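Local coordinates for DNA helicase assembly protein (Enterobacteria phage T4, PDB 1C1K) that loads the replicative helicase onto fork DNA coated by the single-stranded DNA-binding protein during viral replication, recombination and repair, at residues K110-E115 with F158-L163; L164-N169 with Q202-V207; R118-F123 with F148-S153. All coordinates share one frame; numbering follows the deposited sequence.

Contact 1 (K110-E115 with F158-L163); sequences KFKFEE and FETFIL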
loop_
_atom_site.group_PDB
_atom_site.type_symbol
_atom_site.label_atom_id
_atom_site.label_comp_id
_atom_site.label_asym_id
_atom_site.label_seq_id
_atom_site.Cartn_x
_atom_site.Cartn_y
_atom_site.Cartn_z
ATOM N N LYS A 110 1.941 -8.834 -11.014
ATOM C CA LYS A 110 1.091 -9.956 -11.398
ATOM C C LYS A 110 1.697 -11.286 -10.970
ATOM O O LYS A 110 0.995 -12.154 -10.447
ATOM C CB LYS A 110 0.851 -9.966 -12.906
ATOM C CG LYS A 110 -0.213 -10.961 -13.337
ATOM C CD LYS A 110 -0.364 -10.986 -14.850
ATOM C CE LYS A 110 -1.807 -10.772 -15.279
ATOM N NZ LYS A 110 -2.559 -9.925 -14.313
ATOM N N PHE A 111 2.998 -11.447 -11.197
ATOM C CA PHE A 111 3.685 -12.676 -10.817
ATOM C C PHE A 111 3.669 -12.816 -9.299
ATOM O O PHE A 111 3.480 -13.912 -8.772
ATOM C CB PHE A 111 5.129 -12.658 -11.325
ATOM C CG PHE A 111 5.259 -12.890 -12.808
ATOM C CD1 PHE A 111 6.446 -12.579 -13.470
ATOM C CD2 PHE A 111 4.203 -13.429 -13.545
ATOM C CE1 PHE A 111 6.583 -12.804 -14.844
ATOM C CE2 PHE A 111 4.331 -13.658 -14.920
ATOM C CZ PHE A 111 5.524 -13.345 -15.569
ATOM N N LYS A 112 3.862 -11.706 -8.593
ATOM C CA LYS A 112 3.851 -11.738 -7.139
ATOM C C LYS A 112 2.452 -12.084 -6.630
ATOM O O LYS A 112 2.311 -12.788 -5.636
ATOM C CB LYS A 112 4.304 -10.389 -6.565
ATOM C CG LYS A 112 3.951 -10.173 -5.092
ATOM C CD LYS A 112 4.717 -11.116 -4.162
ATOM C CE LYS A 112 4.551 -10.705 -2.704
ATOM N NZ LYS A 112 5.053 -11.754 -1.771
ATOM N N PHE A 113 1.425 -11.581 -7.313
ATOM C CA PHE A 113 0.037 -11.858 -6.935
ATOM C C PHE A 113 -0.189 -13.371 -7.060
ATOM O O PHE A 113 -0.712 -14.015 -6.150
ATOM C CB PHE A 113 -0.914 -11.086 -7.869
ATOM C CG PHE A 113 -2.375 -11.213 -7.519
ATOM C CD1 PHE A 113 -2.804 -11.206 -6.193
ATOM C CD2 PHE A 113 -3.329 -11.304 -8.527
ATOM C CE1 PHE A 113 -4.172 -11.284 -5.878
ATOM C CE2 PHE A 113 -4.701 -11.383 -8.221
ATOM C CZ PHE A 113 -5.116 -11.371 -6.899
ATOM N N GLU A 114 0.236 -13.935 -8.186
ATOM C CA GLU A 114 0.085 -15.366 -8.415
ATOM C C GLU A 114 0.838 -16.159 -7.344
ATOM O O GLU A 114 0.323 -17.135 -6.793
ATOM C CB GLU A 114 0.590 -15.719 -9.820
ATOM C CG GLU A 114 -0.461 -15.449 -10.900
ATOM C CD GLU A 114 0.111 -15.262 -12.296
ATOM O OE1 GLU A 114 1.287 -15.597 -12.527
ATOM O OE2 GLU A 114 -0.632 -14.776 -13.173
ATOM N N GLU A 115 2.057 -15.738 -7.043
ATOM C CA GLU A 115 2.861 -16.406 -6.024
ATOM C C GLU A 115 2.122 -16.398 -4.684
ATOM O O GLU A 115 1.990 -17.433 -4.017
ATOM C CB GLU A 115 4.206 -15.688 -5.877
ATOM C CG GLU A 115 5.120 -16.269 -4.819
ATOM C CD GLU A 115 6.371 -15.436 -4.615
ATOM O OE1 GLU A 115 6.470 -14.341 -5.211
ATOM O OE2 GLU A 115 7.255 -15.879 -3.857
ATOM N N PHE A 158 0.819 -5.878 0.378
ATOM C CA PHE A 158 -0.329 -4.989 0.488
ATOM C C PHE A 158 -1.064 -4.991 -0.846
ATOM O O PHE A 158 -2.290 -4.952 -0.883
ATOM C CB PHE A 158 0.124 -3.560 0.808
ATOM C CG PHE A 158 0.153 -3.245 2.277
ATOM C CD1 PHE A 158 1.208 -3.677 3.072
ATOM C CD2 PHE A 158 -0.867 -2.507 2.863
ATOM C CE1 PHE A 158 1.247 -3.377 4.429
ATOM C CE2 PHE A 158 -0.838 -2.203 4.218
ATOM C CZ PHE A 158 0.222 -2.639 5.003
ATOM N N GLU A 159 -0.316 -5.036 -1.947
ATOM C CA GLU A 159 -0.941 -5.032 -3.265
ATOM C C GLU A 159 -1.795 -6.286 -3.448
ATOM O O GLU A 159 -2.887 -6.221 -4.014
ATOM C CB GLU A 159 0.123 -4.933 -4.369
ATOM C CG GLU A 159 0.854 -3.587 -4.412
ATOM C CD GLU A 159 1.994 -3.510 -3.415
ATOM O OE1 GLU A 159 2.349 -4.555 -2.831
ATOM O OE2 GLU A 159 2.540 -2.408 -3.210
ATOM N N THR A 160 -1.300 -7.425 -2.968
ATOM C CA THR A 160 -2.048 -8.670 -3.075
ATOM C C THR A 160 -3.318 -8.568 -2.235
ATOM O O THR A 160 -4.399 -8.927 -2.695
ATOM C CB THR A 160 -1.216 -9.874 -2.592
ATOM O OG1 THR A 160 -0.274 -10.230 -3.609
ATOM C CG2 THR A 160 -2.119 -11.076 -2.300
ATOM N N PHE A 161 -3.187 -8.063 -1.016
ATOM C CA PHE A 161 -4.343 -7.914 -0.136
ATOM C C PHE A 161 -5.401 -7.036 -0.807
ATOM O O PHE A 161 -6.593 -7.364 -0.813
ATOM C CB PHE A 161 -3.918 -7.285 1.196
ATOM C CG PHE A 161 -4.898 -7.515 2.319
ATOM C CD1 PHE A 161 -6.019 -6.698 2.466
ATOM C CD2 PHE A 161 -4.699 -8.552 3.234
ATOM C CE1 PHE A 161 -6.928 -6.908 3.507
ATOM C CE2 PHE A 161 -5.602 -8.772 4.280
ATOM C CZ PHE A 161 -6.719 -7.946 4.414
ATOM N N ILE A 162 -4.969 -5.923 -1.392
ATOM C CA ILE A 162 -5.911 -5.022 -2.036
ATOM C C ILE A 162 -6.465 -5.618 -3.325
ATOM O O ILE A 162 -7.611 -5.367 -3.690
ATOM C CB ILE A 162 -5.268 -3.637 -2.277
ATOM C CG1 ILE A 162 -4.985 -2.977 -0.922
ATOM C CG2 ILE A 162 -6.207 -2.742 -3.083
ATOM C CD1 ILE A 162 -4.015 -1.812 -0.983
ATOM N N LEU A 163 -5.670 -6.424 -4.015
ATOM C CA LEU A 163 -6.155 -7.061 -5.235
ATOM C C LEU A 163 -7.258 -8.064 -4.859
ATOM O O LEU A 163 -8.302 -8.124 -5.508
ATOM C CB LEU A 163 -5.002 -7.771 -5.960
ATOM C CG LEU A 163 -4.173 -6.880 -6.901
ATOM C CD1 LEU A 163 -2.848 -7.561 -7.207
ATOM C CD2 LEU A 163 -4.948 -6.606 -8.181
#
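A steep helix-helix crossing in the mainly helical C-terminal part of the loader brings F113, on helix 109-126, against T160 and L163 on helix 158-168. The two short segments run at 75° to each other, their axes 9.5 Å apart at the closest, and the F113 ring lies between them. L163 lies over one face of that ring. Its CD1 stands 3.8 Å from the centroid of the F113 ring in a CH-pi contact, while lower down the same side chain L163 CB touches F113 CE1 at 3.6 Å. F113 reaches this place because its CG is anti to the backbone N (chi1 -176°), which carries the ring forward to the other helix. T160 meets the rim instead, with CG2 in the ring plane, 4.0 Å from F113 CD1. The hydroxyl of T160 also comes near, OG1 lying 3.7 Å from F113 CA, but its hydrogen bond goes to D116, one turn further along the first helix; D116 takes the K112 ammonium in a salt bridge as well. Beyond the crossing, M1 touches both F113 and L163, V207 of helix 201-216 packs on F113, and I199 of strand 197-199 adjoins L163.

Contact 2 (L164-N169 with Q202-V207); sequences LDSFLN and QKAKNV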
loop_
_atom_site.group_PDB
_atom_site.type_symbol
_atom_site.label_atom_id
_atom_site.label_comp_id
_atom_site.label_asym_id
_atom_site.label_seq_id
_atom_site.Cartn_x
_atom_site.Cartn_y
_atom_site.Cartn_z
ATOM N N LEU A 164 -7.028 -8.844 -3.807
ATOM C CA LEU A 164 -8.025 -9.810 -3.361
ATOM C C LEU A 164 -9.286 -9.049 -2.939
ATOM O O LEU A 164 -10.406 -9.443 -3.262
ATOM C CB LEU A 164 -7.487 -10.622 -2.177
ATOM C CG LEU A 164 -6.352 -11.613 -2.466
ATOM C CD1 LEU A 164 -5.689 -12.024 -1.162
ATOM C CD2 LEU A 164 -6.903 -12.831 -3.190
ATOM N N ASP A 165 -9.093 -7.950 -2.220
ATOM C CA ASP A 165 -10.204 -7.129 -1.753
ATOM C C ASP A 165 -11.095 -6.619 -2.886
ATOM O O ASP A 165 -12.311 -6.477 -2.707
ATOM C CB ASP A 165 -9.671 -5.933 -0.965
ATOM C CG ASP A 165 -10.772 -4.971 -0.555
ATOM O OD1 ASP A 165 -11.443 -5.253 0.459
ATOM O OD2 ASP A 165 -10.962 -3.939 -1.243
ATOM N N SER A 166 -10.498 -6.353 -4.047
ATOM C CA SER A 166 -11.251 -5.830 -5.180
ATOM C C SER A 166 -12.453 -6.680 -5.575
ATOM O O SER A 166 -13.456 -6.147 -6.044
ATOM C CB SER A 166 -10.325 -5.597 -6.387
ATOM O OG SER A 166 -10.010 -6.787 -7.085
ATOM N N PHE A 167 -12.369 -7.994 -5.381
ATOM C CA PHE A 167 -13.505 -8.853 -5.722
ATOM C C PHE A 167 -14.043 -9.644 -4.532
ATOM O O PHE A 167 -15.083 -10.286 -4.647
ATOM C CB PHE A 167 -13.160 -9.805 -6.882
ATOM C CG PHE A 167 -11.975 -10.689 -6.620
ATOM C CD1 PHE A 167 -12.146 -11.965 -6.097
ATOM C CD2 PHE A 167 -10.685 -10.244 -6.894
ATOM C CE1 PHE A 167 -11.051 -12.788 -5.847
ATOM C CE2 PHE A 167 -9.576 -11.060 -6.647
ATOM C CZ PHE A 167 -9.761 -12.336 -6.119
ATOM N N LEU A 168 -13.353 -9.588 -3.392
ATOM C CA LEU A 168 -13.798 -10.308 -2.197
ATOM C C LEU A 168 -14.336 -9.401 -1.088
ATOM O O LEU A 168 -14.888 -9.888 -0.099
ATOM C CB LEU A 168 -12.666 -11.181 -1.644
ATOM C CG LEU A 168 -12.142 -12.303 -2.552
ATOM C CD1 LEU A 168 -11.027 -13.051 -1.840
ATOM C CD2 LEU A 168 -13.280 -13.255 -2.922
ATOM N N ASN A 169 -14.156 -8.088 -1.233
ATOM C CA ASN A 169 -14.662 -7.124 -0.251
ATOM C C ASN A 169 -14.200 -7.394 1.189
ATOM O O ASN A 169 -14.979 -7.267 2.134
ATOM C CB ASN A 169 -16.201 -7.114 -0.309
ATOM C CG ASN A 169 -16.815 -5.961 0.475
ATOM O OD1 ASN A 169 -17.894 -6.100 1.068
ATOM N ND2 ASN A 169 -16.138 -4.820 0.482
ATOM N N GLN A 202 -12.296 -7.582 -12.238
ATOM C CA GLN A 202 -12.540 -8.774 -13.037
ATOM C C GLN A 202 -11.248 -9.491 -13.404
ATOM O O GLN A 202 -11.159 -10.710 -13.310
ATOM C CB GLN A 202 -13.314 -8.406 -14.309
ATOM C CG GLN A 202 -13.830 -9.602 -15.092
ATOM C CD GLN A 202 -14.650 -10.560 -14.243
ATOM O OE1 GLN A 202 -14.516 -11.778 -14.363
ATOM N NE2 GLN A 202 -15.505 -10.013 -13.384
ATOM N N LYS A 203 -10.244 -8.729 -13.824
ATOM C CA LYS A 203 -8.963 -9.307 -14.198
ATOM C C LYS A 203 -8.285 -9.945 -12.992
ATOM O O LYS A 203 -7.715 -11.023 -13.101
ATOM C CB LYS A 203 -8.061 -8.232 -14.812
ATOM C CG LYS A 203 -8.519 -7.766 -16.200
ATOM C CD LYS A 203 -7.557 -6.742 -16.784
ATOM C CE LYS A 203 -7.996 -6.310 -18.176
ATOM N NZ LYS A 203 -7.252 -5.106 -18.654
ATOM N N ALA A 204 -8.350 -9.281 -11.841
ATOM C CA ALA A 204 -7.746 -9.817 -10.621
ATOM C C ALA A 204 -8.464 -11.117 -10.251
ATOM O O ALA A 204 -7.835 -12.099 -9.852
ATOM C CB ALA A 204 -7.867 -8.802 -9.489
ATOM N N LYS A 205 -9.788 -11.119 -10.395
ATOM C CA LYS A 205 -10.596 -12.302 -10.103
ATOM C C LYS A 205 -10.210 -13.467 -11.017
ATOM O O LYS A 205 -10.051 -14.597 -10.553
ATOM C CB LYS A 205 -12.081 -11.987 -10.294
ATOM C CG LYS A 205 -13.014 -13.088 -9.815
ATOM C CD LYS A 205 -14.463 -12.656 -9.962
ATOM C CE LYS A 205 -15.413 -13.643 -9.299
ATOM N NZ LYS A 205 -15.465 -14.934 -10.037
ATOM N N ASN A 206 -10.067 -13.185 -12.313
ATOM C CA ASN A 206 -9.694 -14.202 -13.297
ATOM C C ASN A 206 -8.363 -14.844 -12.917
ATOM O O ASN A 206 -8.220 -16.067 -12.944
ATOM C CB ASN A 206 -9.565 -13.587 -14.694
ATOM C CG ASN A 206 -10.907 -13.170 -15.286
ATOM O OD1 ASN A 206 -11.966 -13.513 -14.766
ATOM N ND2 ASN A 206 -10.859 -12.425 -16.381
ATOM N N VAL A 207 -7.385 -14.013 -12.563
ATOM C CA VAL A 207 -6.070 -14.515 -12.174
ATOM C C VAL A 207 -6.201 -15.406 -10.940
ATOM O O VAL A 207 -5.599 -16.478 -10.867
ATOM C CB VAL A 207 -5.097 -13.352 -11.875
ATOM C CG1 VAL A 207 -3.777 -13.892 -11.343
ATOM C CG2 VAL A 207 -4.856 -12.537 -13.144
#
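The ring of F167 lies flat against the backbone of helix 201-216 at K205. K205 CA sits over the centre of one face, 3.8 Å from the centroid of the F167 ring and 13° off its normal, so the CH-pi contact is made by a main-chain carbon rather than by the lysine's side chain. The first methylenes of K205 follow the ring obliquely: CB is 3.9 Å from F167 CG, and CG is 4.0 Å from F167 CD1, before the rest of the lysine leads away. On the opposite face, the carbonyl oxygen L164 O stands 3.7 Å above the plane of the F167 ring, over its centre. This sandwich between the ring's own helix and helix 201-216 follows from chi1 of 58°, which sets F167 CG between its backbone N and carbonyl carbon and folds the ring back over the preceding turn. L164 O still accepts from the backbone N of both F167 and L168. A204 comes in obliquely, its CB 4.0 Å from F167 CE2, and the same methyl touches S166 OG at 3.8 Å; that hydroxyl is hydrogen-bonded to L163 O. F208 brings a second ring to F167. The whole is a near-perpendicular packing of two alpha helices, the short segments crossing at -100°, in which the last turn of helix 158-168 meets the first turns of the C-terminal helix 201-216.

Contact 3 (R118-F123 with F148-S153); sequences RNIYYF and FKLLQS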
loop_
_atom_site.group_PDB
_atom_site.type_symbol
_atom_site.label_atom_id
_atom_site.label_comp_id
_atom_site.label_asym_id
_atom_site.label_seq_id
_atom_site.Cartn_x
_atom_site.Cartn_y
_atom_site.Cartn_z
ATOM N N ARG A 118 -0.918 -18.788 -4.569
ATOM C CA ARG A 118 -0.510 -20.177 -4.364
ATOM C C ARG A 118 -0.160 -20.398 -2.903
ATOM O O ARG A 118 -0.575 -21.385 -2.303
ATOM C CB ARG A 118 0.704 -20.531 -5.232
ATOM C CG ARG A 118 0.405 -20.601 -6.704
ATOM C CD ARG A 118 1.655 -20.922 -7.526
ATOM N NE ARG A 118 1.490 -20.494 -8.912
ATOM C CZ ARG A 118 2.206 -19.539 -9.500
ATOM N NH1 ARG A 118 3.157 -18.894 -8.830
ATOM N NH2 ARG A 118 1.951 -19.215 -10.760
ATOM N N ASN A 119 0.604 -19.481 -2.318
ATOM C CA ASN A 119 0.989 -19.630 -0.925
ATOM C C ASN A 119 -0.219 -19.573 0.008
ATOM O O ASN A 119 -0.253 -20.266 1.027
ATOM C CB ASN A 119 2.019 -18.564 -0.546
ATOM C CG ASN A 119 3.386 -18.848 -1.140
ATOM O OD1 ASN A 119 4.250 -17.976 -1.198
ATOM N ND2 ASN A 119 3.584 -20.078 -1.587
ATOM N N ILE A 120 -1.210 -18.754 -0.330
ATOM C CA ILE A 120 -2.404 -18.666 0.510
ATOM C C ILE A 120 -3.139 -19.996 0.441
ATOM O O ILE A 120 -3.625 -20.498 1.457
ATOM C CB ILE A 120 -3.374 -17.557 0.039
ATOM C CG1 ILE A 120 -2.731 -16.180 0.221
ATOM C CG2 ILE A 120 -4.673 -17.623 0.847
ATOM C CD1 ILE A 120 -3.443 -15.093 -0.548
ATOM N N TYR A 121 -3.210 -20.565 -0.761
ATOM C CA TYR A 121 -3.887 -21.840 -0.964
ATOM C C TYR A 121 -3.233 -22.976 -0.174
ATOM O O TYR A 121 -3.907 -23.699 0.553
ATOM C CB TYR A 121 -3.913 -22.197 -2.452
ATOM C CG TYR A 121 -4.524 -23.554 -2.734
ATOM C CD1 TYR A 121 -5.900 -23.700 -2.918
ATOM C CD2 TYR A 121 -3.724 -24.696 -2.802
ATOM C CE1 TYR A 121 -6.465 -24.957 -3.164
ATOM C CE2 TYR A 121 -4.277 -25.954 -3.047
ATOM C CZ TYR A 121 -5.644 -26.078 -3.227
ATOM O OH TYR A 121 -6.184 -27.326 -3.480
ATOM N N TYR A 122 -1.923 -23.131 -0.306
ATOM C CA TYR A 122 -1.237 -24.198 0.409
ATOM C C TYR A 122 -1.304 -23.991 1.919
ATOM O O TYR A 122 -1.349 -24.958 2.681
ATOM C CB TYR A 122 0.209 -24.310 -0.084
ATOM C CG TYR A 122 0.277 -24.791 -1.519
ATOM C CD1 TYR A 122 0.924 -24.044 -2.499
ATOM C CD2 TYR A 122 -0.368 -25.965 -1.908
ATOM C CE1 TYR A 122 0.923 -24.449 -3.831
ATOM C CE2 TYR A 122 -0.377 -26.381 -3.236
ATOM C CZ TYR A 122 0.269 -25.616 -4.193
ATOM O OH TYR A 122 0.250 -26.014 -5.510
ATOM N N PHE A 123 -1.337 -22.736 2.352
ATOM C CA PHE A 123 -1.433 -22.443 3.780
ATOM C C PHE A 123 -2.814 -22.886 4.270
ATOM O O PHE A 123 -2.965 -23.394 5.385
ATOM C CB PHE A 123 -1.267 -20.941 4.036
ATOM C CG PHE A 123 -1.601 -20.528 5.443
ATOM C CD1 PHE A 123 -0.657 -20.639 6.461
ATOM C CD2 PHE A 123 -2.864 -20.030 5.757
ATOM C CE1 PHE A 123 -0.967 -20.262 7.763
ATOM C CE2 PHE A 123 -3.180 -19.652 7.057
ATOM C CZ PHE A 123 -2.231 -19.768 8.061
ATOM N N PHE A 148 -5.640 -11.637 7.038
ATOM C CA PHE A 148 -5.008 -10.492 7.684
ATOM C C PHE A 148 -3.717 -10.947 8.360
ATOM O O PHE A 148 -2.704 -10.257 8.314
ATOM C CB PHE A 148 -5.937 -9.871 8.728
ATOM C CG PHE A 148 -5.316 -8.720 9.486
ATOM C CD1 PHE A 148 -4.544 -7.766 8.826
ATOM C CD2 PHE A 148 -5.499 -8.594 10.859
ATOM C CE1 PHE A 148 -3.965 -6.708 9.524
ATOM C CE2 PHE A 148 -4.923 -7.537 11.565
ATOM C CZ PHE A 148 -4.153 -6.592 10.891
ATOM N N LYS A 149 -3.755 -12.122 8.988
ATOM C CA LYS A 149 -2.582 -12.661 9.672
ATOM C C LYS A 149 -1.440 -12.875 8.692
ATOM O O LYS A 149 -0.274 -12.661 9.034
ATOM C CB LYS A 149 -2.922 -13.991 10.361
ATOM C CG LYS A 149 -3.600 -13.839 11.710
ATOM C CD LYS A 149 -3.993 -15.190 12.288
ATOM C CE LYS A 149 -4.863 -15.043 13.527
ATOM N NZ LYS A 149 -4.275 -14.124 14.530
ATOM N N LEU A 150 -1.771 -13.300 7.477
ATOM C CA LEU A 150 -0.754 -13.535 6.460
ATOM C C LEU A 150 -0.113 -12.212 6.053
ATOM O O LEU A 150 1.088 -12.144 5.781
ATOM C CB LEU A 150 -1.369 -14.233 5.246
ATOM C CG LEU A 150 -1.764 -15.696 5.496
ATOM C CD1 LEU A 150 -2.503 -16.255 4.286
ATOM C CD2 LEU A 150 -0.513 -16.518 5.798
ATOM N N LEU A 151 -0.911 -11.151 6.015
ATOM C CA LEU A 151 -0.370 -9.849 5.663
ATOM C C LEU A 151 0.562 -9.398 6.785
ATOM O O LEU A 151 1.657 -8.895 6.533
ATOM C CB LEU A 151 -1.495 -8.828 5.487
ATOM C CG LEU A 151 -1.051 -7.379 5.278
ATOM C CD1 LEU A 151 -0.250 -7.263 3.986
ATOM C CD2 LEU A 151 -2.280 -6.481 5.244
ATOM N N GLN A 152 0.120 -9.588 8.023
ATOM C CA GLN A 152 0.906 -9.208 9.189
ATOM C C GLN A 152 2.272 -9.879 9.180
ATOM O O GLN A 152 3.282 -9.251 9.498
ATOM C CB GLN A 152 0.173 -9.603 10.471
ATOM C CG GLN A 152 -0.917 -8.644 10.899
ATOM C CD GLN A 152 -1.616 -9.107 12.162
ATOM O OE1 GLN A 152 -2.295 -10.134 12.169
ATOM N NE2 GLN A 152 -1.449 -8.353 13.243
ATOM N N SER A 153 2.296 -11.159 8.821
ATOM C CA SER A 153 3.536 -11.926 8.796
ATOM C C SER A 153 4.368 -11.635 7.554
ATOM O O SER A 153 5.426 -12.235 7.354
ATOM C CB SER A 153 3.235 -13.425 8.862
ATOM O OG SER A 153 2.226 -13.714 9.815
#
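F123 has CG anti to its backbone N (chi1 169°) and extends its ring from helix 109-126 toward helix 146-152, while L150 has CG anti to its own carbonyl carbon (chi1 -71°) and sends both methyls back to meet it. The result is apolar helix-to-helix packing within the alpha-helical C-terminal part of the protein, carried by I120, F123 and L150. The two methyls of L150 divide the work. CD2 sits squarely over one face of the aromatic ring, 4.0 Å from the centroid of F123 and just 3° off the normal, a nearly axial CH-pi contact. CD1 bridges the two residues of the other helix, 4.1 Å from F123 CD2 and equally 4.1 Å from I120 CG1. I120 and F123 lie three positions apart, so their side chains emerge on neighbouring turns of one helix flank, and the leucine spans them both. The backbones stay well separated, I120 CA and L150 CA being 8.0 Å apart, which leaves the joining to the side chains. I120 and L150 are buried; F123 is partly exposed. Around them, I120 also packs on L164 of helix 158-168 and on the loop residues F132 and I135, and L150 on I155. Helix 146-152 ends close by, where K149 O receives two donors from opposite faces of its carbonyl plane: the backbone N of S153 and the hydroxyl of the same residue, S153 OG lying 2.8 Å from K149 O.

Contacts 1 and 3 are buried and share helix 109-126, whose earlier turns meet helix 158-168 and whose later turns meet helix 146-152. Contact 2 is partly buried, takes the end of helix 158-168 and adds helix 201-216. Each contact turns on a phenylalanine face, but the carbon over it differs: leucine methyls in contacts 1 and 3, a backbone CA in contact 2. Polar groups border contacts 1 and 2, whereas the packing of contact 3 is wholly apolar. The three join directly: F113 CE2 lies 3.6 Å from A204 O, F161 CD2 lies 3.8 Å from L151 CD2, and L164 CD1 lies 3.9 Å from I120 CD1.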